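Local coordinates for penicillin-binding protein PbpB (Mycobacterium tuberculosis, PDB 6KGU) that builds cross-linked peptidoglycan from lipid intermediates for the mycobacterial cell wall and is inactivated by beta-lactams such as aztreonam, at residues S262-P267 with G385-L390; V493-F498 with M514-A519. One frame throughout, in Å; residues are numbered along the deposited sequence.

Interaction 1: residues S262-P267 with G385-L390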
loop_
_atom_site.group_PDB
_atom_site.type_symbol
_atom_site.label_atom_id
_atom_site.label_comp_id
_atom_site.label_asym_id
_atom_site.label_seq_id
_atom_site.Cartn_x
_atom_site.Cartn_y
_atom_site.Cartn_z
ATOM N N SER A 262 6.897 -0.985 7.921
ATOM C CA SER A 262 7.629 -0.433 9.050
ATOM C C SER A 262 7.825 1.077 8.994
ATOM O O SER A 262 8.196 1.660 10.008
ATOM C CB SER A 262 9.014 -1.083 9.146
ATOM O OG SER A 262 9.832 -0.508 8.155
ATOM N N SER A 263 7.630 1.728 7.849
ATOM C CA SER A 263 8.159 3.078 7.645
ATOM C C SER A 263 7.053 4.025 7.204
ATOM O O SER A 263 6.791 4.158 6.002
ATOM C CB SER A 263 9.302 3.059 6.622
ATOM O OG SER A 263 10.310 2.130 7.034
ATOM N N PRO A 264 6.393 4.713 8.143
ATOM C CA PRO A 264 5.274 5.583 7.756
ATOM C C PRO A 264 5.776 6.857 7.107
ATOM O O PRO A 264 6.935 7.240 7.253
ATOM C CB PRO A 264 4.556 5.874 9.083
ATOM C CG PRO A 264 5.684 5.745 10.157
ATOM C CD PRO A 264 6.556 4.615 9.609
ATOM N N PHE A 265 4.871 7.524 6.389
ATOM C CA PHE A 265 5.189 8.767 5.694
ATOM C C PHE A 265 3.952 9.664 5.681
ATOM O O PHE A 265 2.821 9.190 5.833
ATOM C CB PHE A 265 5.663 8.493 4.256
ATOM C CG PHE A 265 4.705 7.637 3.460
ATOM C CD1 PHE A 265 3.619 8.199 2.810
ATOM C CD2 PHE A 265 4.882 6.266 3.377
ATOM C CE1 PHE A 265 2.726 7.423 2.099
ATOM C CE2 PHE A 265 3.983 5.473 2.647
ATOM C CZ PHE A 265 2.912 6.060 2.005
ATOM N N GLU A 266 4.173 10.970 5.498
ATOM C CA GLU A 266 3.051 11.902 5.270
ATOM C C GLU A 266 2.458 11.609 3.902
ATOM O O GLU A 266 3.185 11.652 2.906
ATOM C CB GLU A 266 3.490 13.371 5.330
ATOM C CG GLU A 266 3.414 14.020 6.689
ATOM C CD GLU A 266 3.193 15.531 6.624
ATOM O OE1 GLU A 266 3.627 16.192 5.650
ATOM O OE2 GLU A 266 2.567 16.064 7.556
ATOM N N PRO A 267 1.164 11.311 3.790
ATOM C CA PRO A 267 0.623 10.862 2.501
ATOM C C PRO A 267 0.426 11.966 1.466
ATOM O O PRO A 267 0.427 11.690 0.266
ATOM C CB PRO A 267 -0.724 10.252 2.899
ATOM C CG PRO A 267 -1.136 11.076 4.105
ATOM C CD PRO A 267 0.151 11.274 4.861
ATOM N N GLY A 385 0.125 16.460 8.186
ATOM C CA GLY A 385 -0.079 16.395 9.623
ATOM C C GLY A 385 -0.418 15.028 10.168
ATOM O O GLY A 385 -0.810 14.916 11.336
ATOM N N LEU A 386 -0.283 13.986 9.360
ATOM C CA LEU A 386 -0.487 12.621 9.802
ATOM C C LEU A 386 0.471 11.760 9.000
ATOM O O LEU A 386 1.053 12.212 8.004
ATOM C CB LEU A 386 -1.938 12.156 9.605
ATOM C CG LEU A 386 -2.421 11.775 8.202
ATOM C CD1 LEU A 386 -3.837 11.229 8.255
ATOM C CD2 LEU A 386 -2.359 12.975 7.251
ATOM N N SER A 387 0.638 10.515 9.436
ATOM C CA SER A 387 1.508 9.606 8.708
ATOM C C SER A 387 0.857 8.239 8.651
ATOM O O SER A 387 0.068 7.874 9.527
ATOM C CB SER A 387 2.900 9.522 9.357
ATOM O OG SER A 387 2.815 8.843 10.588
ATOM N N MET A 388 1.205 7.476 7.612
ATOM C CA MET A 388 0.663 6.142 7.424
ATOM C C MET A 388 1.708 5.310 6.707
ATOM O O MET A 388 2.575 5.843 6.014
ATOM C CB MET A 388 -0.627 6.156 6.587
ATOM C CG MET A 388 -0.405 6.642 5.133
ATOM S SD MET A 388 -1.940 6.849 4.180
ATOM C CE MET A 388 -2.745 8.155 5.123
ATOM N N THR A 389 1.584 3.997 6.846
ATOM C CA THR A 389 2.388 3.074 6.070
ATOM C C THR A 389 1.791 2.867 4.683
ATOM O O THR A 389 0.625 3.175 4.416
ATOM C CB THR A 389 2.510 1.737 6.793
ATOM O OG1 THR A 389 1.223 1.127 6.858
ATOM C CG2 THR A 389 3.031 1.955 8.220
ATOM N N LEU A 390 2.625 2.337 3.787
ATOM C CA LEU A 390 2.147 1.916 2.476
ATOM C C LEU A 390 0.999 0.921 2.596
ATOM O O LEU A 390 0.030 0.980 1.825
ATOM C CB LEU A 390 3.302 1.301 1.669
ATOM C CG LEU A 390 2.956 1.039 0.195
ATOM C CD1 LEU A 390 2.405 2.302 -0.431
ATOM C CD2 LEU A 390 4.183 0.538 -0.604
HETATM O O HOH W 1 5.540 2.297 4.504
#

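Interaction 2: residues V493-F498 with M514-A519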
loop_
_atom_site.group_PDB
_atom_site.type_symbol
_atom_site.label_atom_id
_atom_site.label_comp_id
_atom_site.label_asym_id
_atom_site.label_seq_id
_atom_site.Cartn_x
_atom_site.Cartn_y
_atom_site.Cartn_z
ATOM N N VAL A 493 12.005 18.132 -1.977
ATOM C CA VAL A 493 12.169 16.722 -1.629
ATOM C C VAL A 493 10.782 16.165 -1.339
ATOM O O VAL A 493 10.097 16.661 -0.435
ATOM C CB VAL A 493 13.100 16.544 -0.418
ATOM C CG1 VAL A 493 13.347 15.071 -0.142
ATOM C CG2 VAL A 493 14.406 17.297 -0.641
ATOM N N TYR A 494 10.367 15.134 -2.096
ATOM C CA TYR A 494 8.990 14.639 -2.047
ATOM C C TYR A 494 8.891 13.157 -1.726
ATOM O O TYR A 494 9.776 12.364 -2.057
ATOM C CB TYR A 494 8.267 14.848 -3.367
ATOM C CG TYR A 494 8.434 16.220 -3.934
ATOM C CD1 TYR A 494 8.863 16.399 -5.237
ATOM C CD2 TYR A 494 8.160 17.340 -3.166
ATOM C CE1 TYR A 494 9.021 17.662 -5.763
ATOM C CE2 TYR A 494 8.312 18.597 -3.675
ATOM C CZ TYR A 494 8.744 18.755 -4.974
ATOM O OH TYR A 494 8.896 20.020 -5.479
ATOM N N TRP A 495 7.785 12.791 -1.072
ATOM C CA TRP A 495 7.247 11.442 -1.153
ATOM C C TRP A 495 6.222 11.431 -2.273
ATOM O O TRP A 495 5.241 12.180 -2.218
ATOM C CB TRP A 495 6.562 10.997 0.132
ATOM C CG TRP A 495 7.455 10.545 1.188
ATOM C CD1 TRP A 495 8.377 9.523 1.132
ATOM C CD2 TRP A 495 7.520 11.077 2.503
ATOM N NE1 TRP A 495 9.026 9.406 2.338
ATOM C CE2 TRP A 495 8.515 10.345 3.202
ATOM C CE3 TRP A 495 6.836 12.109 3.165
ATOM C CZ2 TRP A 495 8.839 10.614 4.528
ATOM C CZ3 TRP A 495 7.157 12.369 4.487
ATOM C CH2 TRP A 495 8.154 11.626 5.155
ATOM N N ILE A 496 6.439 10.567 -3.262
ATOM C CA ILE A 496 5.505 10.344 -4.360
ATOM C C ILE A 496 4.730 9.065 -4.069
ATOM O O ILE A 496 5.330 8.026 -3.773
ATOM C CB ILE A 496 6.254 10.234 -5.698
ATOM C CG1 ILE A 496 7.130 11.476 -5.910
ATOM C CG2 ILE A 496 5.290 9.931 -6.858
ATOM C CD1 ILE A 496 6.453 12.770 -5.714
ATOM N N THR A 497 3.406 9.131 -4.183
ATOM C CA THR A 497 2.531 7.988 -3.963
ATOM C C THR A 497 1.570 7.835 -5.127
ATOM O O THR A 497 1.260 8.799 -5.832
ATOM C CB THR A 497 1.710 8.135 -2.678
ATOM O OG1 THR A 497 1.084 9.424 -2.651
ATOM C CG2 THR A 497 2.613 7.974 -1.450
ATOM N N PHE A 498 1.128 6.600 -5.341
ATOM C CA PHE A 498 -0.030 6.318 -6.173
ATOM C C PHE A 498 -0.766 5.158 -5.527
ATOM O O PHE A 498 -0.138 4.203 -5.061
ATOM C CB PHE A 498 0.328 5.958 -7.642
ATOM C CG PHE A 498 -0.876 5.990 -8.589
ATOM C CD1 PHE A 498 -1.730 4.901 -8.699
ATOM C CD2 PHE A 498 -1.165 7.128 -9.330
ATOM C CE1 PHE A 498 -2.834 4.936 -9.546
ATOM C CE2 PHE A 498 -2.281 7.175 -10.167
ATOM C CZ PHE A 498 -3.115 6.074 -10.272
ATOM N N MET A 514 4.936 3.824 -3.353
ATOM C CA MET A 514 5.565 5.031 -2.845
ATOM C C MET A 514 7.002 5.100 -3.345
ATOM O O MET A 514 7.703 4.091 -3.407
ATOM C CB MET A 514 5.522 5.107 -1.307
ATOM C CG MET A 514 6.092 6.415 -0.768
ATOM S SD MET A 514 7.896 6.386 -0.557
ATOM C CE MET A 514 8.000 5.526 1.012
ATOM N N LEU A 515 7.416 6.305 -3.740
ATOM C CA LEU A 515 8.778 6.609 -4.180
ATOM C C LEU A 515 9.362 7.679 -3.273
ATOM O O LEU A 515 8.748 8.733 -3.086
ATOM C CB LEU A 515 8.820 7.134 -5.612
ATOM C CG LEU A 515 8.599 6.102 -6.718
ATOM C CD1 LEU A 515 7.147 5.827 -6.788
ATOM C CD2 LEU A 515 9.097 6.619 -8.062
ATOM N N ASP A 516 10.557 7.427 -2.746
ATOM C CA ASP A 516 11.217 8.371 -1.850
ATOM C C ASP A 516 12.069 9.309 -2.696
ATOM O O ASP A 516 13.159 8.944 -3.146
ATOM C CB ASP A 516 12.050 7.639 -0.805
ATOM C CG ASP A 516 12.753 8.598 0.165
ATOM O OD1 ASP A 516 12.740 9.829 -0.067
ATOM O OD2 ASP A 516 13.329 8.124 1.159
ATOM N N ASN A 517 11.554 10.512 -2.910
ATOM C CA ASN A 517 12.247 11.596 -3.599
ATOM C C ASN A 517 12.854 11.235 -4.960
ATOM O O ASN A 517 14.068 11.361 -5.152
ATOM C CB ASN A 517 13.314 12.187 -2.690
ATOM C CG ASN A 517 13.845 13.506 -3.225
ATOM O OD1 ASN A 517 13.082 14.339 -3.731
ATOM N ND2 ASN A 517 15.143 13.693 -3.141
ATOM N N PRO A 518 12.042 10.830 -5.931
ATOM C CA PRO A 518 12.588 10.560 -7.264
ATOM C C PRO A 518 12.976 11.853 -7.967
ATOM O O PRO A 518 12.377 12.912 -7.753
ATOM C CB PRO A 518 11.430 9.863 -7.990
ATOM C CG PRO A 518 10.198 10.451 -7.356
ATOM C CD PRO A 518 10.570 10.719 -5.901
ATOM N N ALA A 519 14.015 11.758 -8.798
ATOM C CA ALA A 519 14.382 12.858 -9.677
ATOM C C ALA A 519 13.562 12.851 -10.965
ATOM O O ALA A 519 13.458 13.888 -11.626
ATOM C CB ALA A 519 15.884 12.792 -10.006
#

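Interaction 1: residues S262-P267 with G385-L390
A single antiparallel bridge between F265 and M388 joins two loops of the transpeptidase domain: the one before helix 272-281, which also holds S269, by similarity the acylated serine, and the one that enters helix 390-401. F265 N donates to M388 O at 2.9 Å, and M388 N answers to F265 O at 3.0 Å. The same carbonyls also take CA-H...O contacts, from P264 CA and S387 CA respectively. The F265 side chain folds back over this bridge: chi1 53° puts CG between the backbone N and the carbonyl carbon, and with chi2 at 84° one face of the ring lies over M388 O, 3.5 Å from the plane and offset toward the rim. W495 and M393 pack against the ring as well.

At one end, the extended arm of E266 runs past L386 O to put OE2 2.6 Å from G385 N, which meets it from above the carboxylate plane in a nearly straight bond (166°). E266 OE1 has other partners, Y489 OH and a nitrogen of the bound aztreonam. Beyond E266, P267 CG presses tightly on M388 CE at 3.5 Å, the two side chains crossing at about a right angle, while P267 CD meets L386 CD2. At the other end a water links S263 O to L390 N, next to the N-cap residue T389. The bridge joins two loops of the penicillin-binding transpeptidase fold, and E266 is its residue in the drug pocket.

Interaction 2: residues V493-F498 with M514-A519
Strands 493-498 and 514-516 pair antiparallel, and the backbone bonds set the register. Around the hydrogen-bonded pair I496-L515, I496 N donates to L515 O at 3.0 Å and L515 N to I496 O at 2.7 Å, both nearly straight and in the plane of the accepting carbonyl. M514 CA adds a CA-H...O contact to I496 O. W495-D516 and T497-M514 are the flanking non-hydrogen-bonded pairs.

Where strand 514-516 ends, polar contacts of N517 carry the pairing on. Its backbone N makes a weak bond to Y494 O, bent to 130°. In its side chain, chi1 -167° sets CG anti to the backbone N, and the amide, turned by chi2, has OD1 3.3 Å from Y494 N. That N-H comes from above the amide plane. The amide also lies against V493, whose CG1 is 3.5 Å from N517 CG, the two side chains crossing at about a right angle.

The apolar contacts divide between the two faces of the sheet. On the face of W495 and T497, M514 has two conformers; in the one given, its chain bends at chi2, which brings SD to 3.6 Å from W495 CD1, an oblique Met-aromatic contact, and CG touches T497 CG2. On the other face, I496 CB meets L515 CB. Further along, I496 CG1 sits against both CD and CG of P518, at 3.5 Å from CD.

Strand 473-483, whose K475-T476-G477 is consistent with the KTG motif of this family, pairs with 493-502 on its other edge, and Y494 touches the aztreonam. The hairpin of 493-502 and 509-516 belongs to the central antiparallel sheet characteristic of penicillin-binding transpeptidases, a fold shared with serine beta-lactamases.

Interactions 1 and 2 have centres 12 Å apart and meet where side chains of the sheet pack on the 262-267 loop. The W495 indole packs against residues 265-266: its CE2 lies 3.6 Å from F265 CB, and its CZ3 is 3.4 Å from E266 N. Further along the strand, T497 CG2 touches F265 CE1 at 3.6 Å. F265 thus sits between the 385-390 loop and the face of the sheet carrying W495 and T497. Both contacts reach the bound aztreonam, interaction 1 through E266 and interaction 2 through Y494. S269, by similarity the acylated serine, is about 8 Å from P267 and about 6 Å from T497, side chain to side chain.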